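Esterase/lipase-like protein (Caldicellulosiruptor lactoaceticus 6A, PDB 6A6O) hydrolyses acetyl esters and beta-1,4-xylosides, a bifunctional hydrolase probably built on the alpha/beta-hydrolase fold. Local coordinates at residues 211-219 / 265-275. Numbering follows the deposited sequence.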
ATOM      1  N   THR A 211      -8.577   1.550  12.164  1.00 27.10           N
ATOM      2  CA  THR A 211      -7.381   1.261  11.374  1.00 26.53           C
ATOM      3  C   THR A 211      -6.944  -0.183  11.623  1.00 24.89           C
ATOM      4  O   THR A 211      -6.928  -0.631  12.780  1.00 25.46           O
ATOM      5  CB  THR A 211      -6.257   2.233  11.741  1.00 24.52           C
ATOM      6  OG1 THR A 211      -6.677   3.575  11.485  1.00 26.87           O
ATOM      7  CG2 THR A 211      -4.983   1.949  10.934  1.00 25.91           C
ATOM      8  N   PRO A 212      -6.626  -0.950  10.578  1.00 23.17           N
ATOM      9  CA  PRO A 212      -6.279  -2.370  10.760  1.00 26.54           C
ATOM     10  C   PRO A 212      -4.914  -2.545  11.402  1.00 24.04           C
ATOM     11  O   PRO A 212      -4.098  -1.608  11.438  1.00 24.27           O
ATOM     12  CB  PRO A 212      -6.282  -2.929   9.325  1.00 25.46           C
ATOM     13  CG  PRO A 212      -6.099  -1.745   8.449  1.00 27.64           C
ATOM     14  CD  PRO A 212      -6.775  -0.598   9.155  1.00 25.36           C
ATOM     15  N   PRO A 213      -4.628  -3.746  11.901  1.00 26.36           N
ATOM     16  CA  PRO A 213      -3.289  -4.037  12.432  1.00 24.38           C
ATOM     17  C   PRO A 213      -2.208  -3.682  11.420  1.00 24.01           C
ATOM     18  O   PRO A 213      -2.348  -3.943  10.223  1.00 24.02           O
ATOM     19  CB  PRO A 213      -3.326  -5.549  12.686  1.00 24.73           C
ATOM     20  CG  PRO A 213      -4.771  -5.900  12.786  1.00 32.92           C
ATOM     21  CD  PRO A 213      -5.526  -4.917  11.945  1.00 26.08           C
ATOM     22  N   THR A 214      -1.115  -3.106  11.919  1.00 22.37           N
ATOM     23  CA  THR A 214      -0.073  -2.515  11.086  1.00 20.70           C
ATOM     24  C   THR A 214       1.295  -3.024  11.525  1.00 20.78           C
ATOM     25  O   THR A 214       1.541  -3.216  12.715  1.00 20.63           O
ATOM     26  CB  THR A 214      -0.132  -0.969  11.164  1.00 23.80           C
ATOM     27  OG1 THR A 214      -1.397  -0.516  10.672  1.00 22.96           O
ATOM     28  CG2 THR A 214       0.980  -0.303  10.317  1.00 22.59           C
ATOM     29  N   PHE A 215       2.161  -3.276  10.542  1.00 21.56           N
ATOM     30  CA  PHE A 215       3.563  -3.637  10.734  1.00 20.47           C
ATOM     31  C   PHE A 215       4.379  -2.547  10.055  1.00 21.38           C
ATOM     32  O   PHE A 215       4.117  -2.225   8.890  1.00 20.64           O
ATOM     33  CB  PHE A 215       3.835  -5.015  10.090  1.00 21.00           C
ATOM     34  CG  PHE A 215       5.286  -5.472  10.109  1.00 22.00           C
ATOM     35  CD1 PHE A 215       6.234  -4.909   9.255  1.00 20.76           C
ATOM     36  CD2 PHE A 215       5.669  -6.539  10.921  1.00 21.67           C
ATOM     37  CE1 PHE A 215       7.555  -5.363   9.260  1.00 22.49           C
ATOM     38  CE2 PHE A 215       6.985  -7.009  10.922  1.00 23.35           C
ATOM     39  CZ  PHE A 215       7.931  -6.427  10.093  1.00 21.63           C
ATOM     40  N   LEU A 216       5.349  -1.968  10.767  1.00 20.14           N
ATOM     41  CA  LEU A 216       6.217  -0.942  10.193  1.00 22.22           C
ATOM     42  C   LEU A 216       7.675  -1.329  10.352  1.00 20.59           C
ATOM     43  O   LEU A 216       8.055  -1.935  11.358  1.00 22.09           O
ATOM     44  CB  LEU A 216       6.050   0.437  10.865  1.00 21.75           C
ATOM     45  CG  LEU A 216       4.659   1.048  10.986  1.00 22.71           C
ATOM     46  CD1 LEU A 216       4.047   0.629  12.333  1.00 23.08           C
ATOM     47  CD2 LEU A 216       4.730   2.575  10.873  1.00 20.84           C
ATOM     48  N   TRP A 217       8.495  -0.949   9.370  1.00 19.21           N
ATOM     49  CA  TRP A 217       9.939  -1.003   9.576  1.00 19.27           C
ATOM     50  C   TRP A 217      10.619   0.175   8.885  1.00 20.03           C
ATOM     51  O   TRP A 217      10.068   0.795   7.966  1.00 20.76           O
ATOM     52  CB  TRP A 217      10.530  -2.356   9.130  1.00 20.01           C
ATOM     53  CG  TRP A 217      10.692  -2.537   7.646  1.00 20.36           C
ATOM     54  CD1 TRP A 217       9.767  -3.036   6.770  1.00 24.05           C
ATOM     55  CD2 TRP A 217      11.863  -2.246   6.867  1.00 21.88           C
ATOM     56  NE1 TRP A 217      10.291  -3.074   5.492  1.00 21.50           N
ATOM     57  CE2 TRP A 217      11.571  -2.593   5.523  1.00 22.35           C
ATOM     58  CE3 TRP A 217      13.123  -1.729   7.172  1.00 24.14           C
ATOM     59  CZ2 TRP A 217      12.502  -2.430   4.484  1.00 20.83           C
ATOM     60  CZ3 TRP A 217      14.046  -1.570   6.144  1.00 24.86           C
ATOM     61  CH2 TRP A 217      13.727  -1.922   4.816  1.00 23.45           C
ATOM     62  N   HIS A 218      11.825   0.494   9.365  1.00 21.17           N
ATOM     63  CA  HIS A 218      12.541   1.710   8.980  1.00 21.31           C
ATOM     64  C   HIS A 218      13.994   1.559   9.414  1.00 23.48           C
ATOM     65  O   HIS A 218      14.300   0.785  10.319  1.00 24.26           O
ATOM     66  CB  HIS A 218      11.920   2.950   9.650  1.00 20.69           C
ATOM     67  CG  HIS A 218      11.831   4.167   8.773  1.00 20.29           C
ATOM     68  ND1 HIS A 218      10.637   4.811   8.532  1.00 20.63           N
ATOM     69  CD2 HIS A 218      12.788   4.907   8.157  1.00 20.89           C
ATOM     70  CE1 HIS A 218      10.850   5.853   7.747  1.00 21.91           C
ATOM     71  NE2 HIS A 218      12.150   5.944   7.518  1.00 21.24           N
ATOM     72  N   THR A 219      14.886   2.343   8.808  1.00 22.86           N
ATOM     73  CA  THR A 219      16.238   2.466   9.349  1.00 23.18           C
ATOM     74  C   THR A 219      16.391   3.814  10.042  1.00 22.01           C
ATOM     75  O   THR A 219      15.849   4.831   9.587  1.00 20.55           O
ATOM     76  CB  THR A 219      17.331   2.285   8.278  1.00 22.63           C
ATOM     77  OG1 THR A 219      17.186   3.264   7.238  1.00 24.82           O
ATOM     78  CG2 THR A 219      17.244   0.904   7.684  1.00 22.38           C
ATOM     79  N   VAL A 265      19.352  -5.966   8.434  1.00 27.49           N
ATOM     80  CA  VAL A 265      18.201  -5.274   7.863  1.00 24.72           C
ATOM     81  C   VAL A 265      17.332  -6.266   7.088  1.00 29.16           C
ATOM     82  O   VAL A 265      16.139  -6.042   6.887  1.00 27.62           O
ATOM     83  CB  VAL A 265      18.633  -4.134   6.925  1.00 24.61           C
ATOM     84  CG1 VAL A 265      17.418  -3.499   6.267  1.00 23.76           C
ATOM     85  CG2 VAL A 265      19.438  -3.094   7.689  1.00 25.62           C
ATOM     86  N   LYS A 266      17.955  -7.345   6.623  1.00 26.35           N
ATOM     87  CA  LYS A 266      17.251  -8.369   5.862  1.00 26.20           C
ATOM     88  C   LYS A 266      16.427  -9.263   6.781  1.00 27.64           C
ATOM     89  O   LYS A 266      15.858 -10.263   6.345  1.00 27.34           O
ATOM     90  CB  LYS A 266      18.241  -9.214   5.058  1.00 28.01           C
ATOM     91  CG  LYS A 266      19.184 -10.048   5.911  1.00 31.96           C
ATOM     92  CD  LYS A 266      19.877 -11.117   5.083  1.00 37.29           C
ATOM     93  CE  LYS A 266      21.388 -10.955   5.127  1.00 43.80           C
ATOM     94  NZ  LYS A 266      22.089 -12.267   5.052  1.00 49.25           N
ATOM     95  N   GLU A 267      16.369  -8.892   8.055  1.00 26.86           N
ATOM     96  CA  GLU A 267      15.616  -9.656   9.039  1.00 27.86           C
ATOM     97  C   GLU A 267      14.193  -9.127   9.173  1.00 24.21           C
ATOM     98  O   GLU A 267      13.426  -9.601  10.012  1.00 24.15           O
ATOM     99  CB  GLU A 267      16.319  -9.620  10.397  1.00 27.59           C
ATOM    100  CG  GLU A 267      17.579 -10.469  10.466  1.00 34.15           C
ATOM    101  CD  GLU A 267      17.360 -11.878   9.954  1.00 38.27           C
ATOM    102  OE1 GLU A 267      16.315 -12.477  10.284  1.00 36.79           O
ATOM    103  OE2 GLU A 267      18.233 -12.387   9.219  1.00 40.13           O
ATOM    104  N   TRP A 268      13.841  -8.145   8.348  1.00 24.17           N
ATOM    105  CA  TRP A 268      12.496  -7.575   8.404  1.00 26.07           C
ATOM    106  C   TRP A 268      11.470  -8.471   7.717  1.00 24.53           C
ATOM    107  O   TRP A 268      10.325  -8.566   8.176  1.00 25.04           O
ATOM    108  CB  TRP A 268      12.485  -6.163   7.814  1.00 22.98           C
ATOM    109  CG  TRP A 268      12.328  -6.008   6.312  1.00 23.70           C
ATOM    110  CD1 TRP A 268      13.319  -5.687   5.410  1.00 24.52           C
ATOM    111  CD2 TRP A 268      11.109  -6.082   5.554  1.00 21.76           C
ATOM    112  NE1 TRP A 268      12.787  -5.580   4.144  1.00 23.32           N
ATOM    113  CE2 TRP A 268      11.437  -5.814   4.204  1.00 24.53           C
ATOM    114  CE3 TRP A 268       9.771  -6.346   5.886  1.00 22.41           C
ATOM    115  CZ2 TRP A 268      10.479  -5.807   3.182  1.00 22.78           C
ATOM    116  CZ3 TRP A 268       8.812  -6.345   4.857  1.00 20.63           C
ATOM    117  CH2 TRP A 268       9.177  -6.079   3.528  1.00 24.37           C
ATOM    118  N   THR A 269      11.856  -9.148   6.630  1.00 23.82           N
ATOM    119  CA  THR A 269      10.894 -10.012   5.952  1.00 24.98           C
ATOM    120  C   THR A 269      10.547 -11.240   6.786  1.00 25.68           C
ATOM    121  O   THR A 269       9.417 -11.734   6.716  1.00 24.08           O
ATOM    122  CB  THR A 269      11.412 -10.458   4.581  1.00 24.23           C
ATOM    123  OG1 THR A 269      12.671 -11.129   4.731  1.00 23.73           O
ATOM    124  CG2 THR A 269      11.558  -9.256   3.652  1.00 24.46           C
ATOM    125  N   LYS A 270      11.504 -11.762   7.554  1.00 24.77           N
ATOM    126  CA  LYS A 270      11.194 -12.896   8.413  1.00 26.06           C
ATOM    127  C   LYS A 270      10.313 -12.458   9.577  1.00 25.42           C
ATOM    128  O   LYS A 270       9.367 -13.163   9.951  1.00 24.73           O
ATOM    129  CB  LYS A 270      12.487 -13.550   8.906  1.00 27.04           C
ATOM    130  CG  LYS A 270      12.249 -14.733   9.828  1.00 32.46           C
ATOM    131  CD  LYS A 270      11.423 -15.825   9.153  1.00 36.08           C
ATOM    132  CE  LYS A 270      12.154 -16.456   7.968  1.00 36.06           C
ATOM    133  NZ  LYS A 270      11.362 -17.604   7.407  1.00 39.33           N
ATOM    134  N   LEU A 271      10.574 -11.269  10.127  1.00 22.48           N
ATOM    135  CA  LEU A 271       9.702 -10.746  11.170  1.00 24.05           C
ATOM    136  C   LEU A 271       8.304 -10.473  10.619  1.00 23.00           C
ATOM    137  O   LEU A 271       7.302 -10.720  11.296  1.00 23.82           O
ATOM    138  CB  LEU A 271      10.318  -9.480  11.775  1.00 21.96           C
ATOM    139  CG  LEU A 271      11.639  -9.690  12.546  1.00 23.80           C
ATOM    140  CD1 LEU A 271      12.431  -8.383  12.679  1.00 22.27           C
ATOM    141  CD2 LEU A 271      11.367 -10.275  13.917  1.00 26.07           C
ATOM    142  N   CYS A 272       8.219  -9.984   9.380  1.00 21.73           N
ATOM    143  CA  CYS A 272       6.907  -9.710   8.792  1.00 21.87           C
ATOM    144  C   CYS A 272       6.134 -11.001   8.545  1.00 23.26           C
ATOM    145  O   CYS A 272       4.927 -11.068   8.802  1.00 23.49           O
ATOM    146  CB  CYS A 272       7.065  -8.927   7.492  1.00 23.58           C
ATOM    147  SG  CYS A 272       5.524  -8.194   6.947  1.00 24.67           S
ATOM    148  N   GLU A 273       6.824 -12.040   8.062  1.00 23.93           N
ATOM    149  CA  GLU A 273       6.203 -13.351   7.906  1.00 27.51           C
ATOM    150  C   GLU A 273       5.615 -13.850   9.223  1.00 28.00           C
ATOM    151  O   GLU A 273       4.476 -14.329   9.264  1.00 26.27           O
ATOM    152  CB  GLU A 273       7.228 -14.347   7.369  1.00 26.84           C
ATOM    153  CG  GLU A 273       6.690 -15.766   7.228  1.00 29.83           C
ATOM    154  CD  GLU A 273       7.789 -16.786   6.987  1.00 34.10           C
ATOM    155  OE1 GLU A 273       8.915 -16.389   6.620  1.00 33.15           O
ATOM    156  OE2 GLU A 273       7.524 -17.990   7.164  1.00 40.38           O
ATOM    157  N   LYS A 274       6.382 -13.744  10.314  1.00 24.19           N
ATOM    158  CA  LYS A 274       5.877 -14.187  11.610  1.00 23.55           C
ATOM    159  C   LYS A 274       4.739 -13.304  12.108  1.00 24.98           C
ATOM    160  O   LYS A 274       3.818 -13.799  12.767  1.00 26.40           O
ATOM    161  CB  LYS A 274       7.014 -14.229  12.635  1.00 26.99           C
ATOM    162  CG  LYS A 274       8.047 -15.322  12.351  1.00 32.49           C
ATOM    163  CD  LYS A 274       7.359 -16.668  12.091  1.00 36.81           C
ATOM    164  CE  LYS A 274       8.357 -17.808  11.858  1.00 42.16           C
ATOM    165  NZ  LYS A 274       7.666 -19.057  11.395  1.00 42.41           N
ATOM    166  N   TRP A 275       4.761 -12.004  11.792  1.00 23.71           N
ATOM    167  CA  TRP A 275       3.647 -11.141  12.180  1.00 25.17           C
ATOM    168  C   TRP A 275       2.373 -11.512  11.426  1.00 25.89           C
ATOM    169  O   TRP A 275       1.285 -11.565  12.020  1.00 25.11           O
ATOM    170  CB  TRP A 275       4.026  -9.673  11.940  1.00 23.36           C
ATOM    171  CG  TRP A 275       2.924  -8.667  12.166  1.00 24.86           C
ATOM    172  CD1 TRP A 275       2.493  -8.172  13.365  1.00 24.48           C
ATOM    173  CD2 TRP A 275       2.127  -8.027  11.163  1.00 22.18           C
ATOM    174  NE1 TRP A 275       1.480  -7.266  13.174  1.00 21.41           N
ATOM    175  CE2 TRP A 275       1.237  -7.157  11.828  1.00 23.56           C
ATOM    176  CE3 TRP A 275       2.081  -8.103   9.764  1.00 20.28           C
ATOM    177  CZ2 TRP A 275       0.317  -6.355  11.148  1.00 22.10           C
ATOM    178  CZ3 TRP A 275       1.145  -7.305   9.085  1.00 21.30           C
ATOM    179  CH2 TRP A 275       0.280  -6.452   9.777  1.00 22.95           C
TER
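Trp217 and Trp268 both hold CG between the backbone N and the carbonyl carbon (chi1 77° and 85°), and these matching torsions bring the two indoles face to face. Their five-membered rings stack with centroids 3.7 Å apart and planes 21° from parallel, Trp217 NE1 lying above the middle of the Trp268 ring system, 3.1 Å from its CD2. On the other face of Trp268 rests CG2 of Thr269, while the Trp268 NE1 proton goes to the carbonyl of Gly257, which fixes the indole's rotation. With a smaller side chain such as alanine at Trp268, one face of Trp217 would probably lose its stacking partner and the Gly257 carbonyl its indole donor.

Phe215, two residues before Trp217 on the strand and with its CG anti to the backbone N, extends toward the helix and turns one face to Cys272, one helical turn after Trp268, whose SG sits 4.0 Å from the Phe215 ring centroid, almost on the normal. Trp275 passes Phe215 in the opposite direction and takes Phe215 CB onto its six-membered ring, 3.5 Å from the centroid; its CH2 edge reaches Pro213 O at 3.7 Å. Helix segment 268-275 runs antiparallel to strand 214-219, packing on the sheet as in alpha/beta-hydrolases. What joins the two is aromatic stacking, CH-pi and sulfur-aromatic contact, implying an apolar seam whose hold depends on the close fit of ring faces.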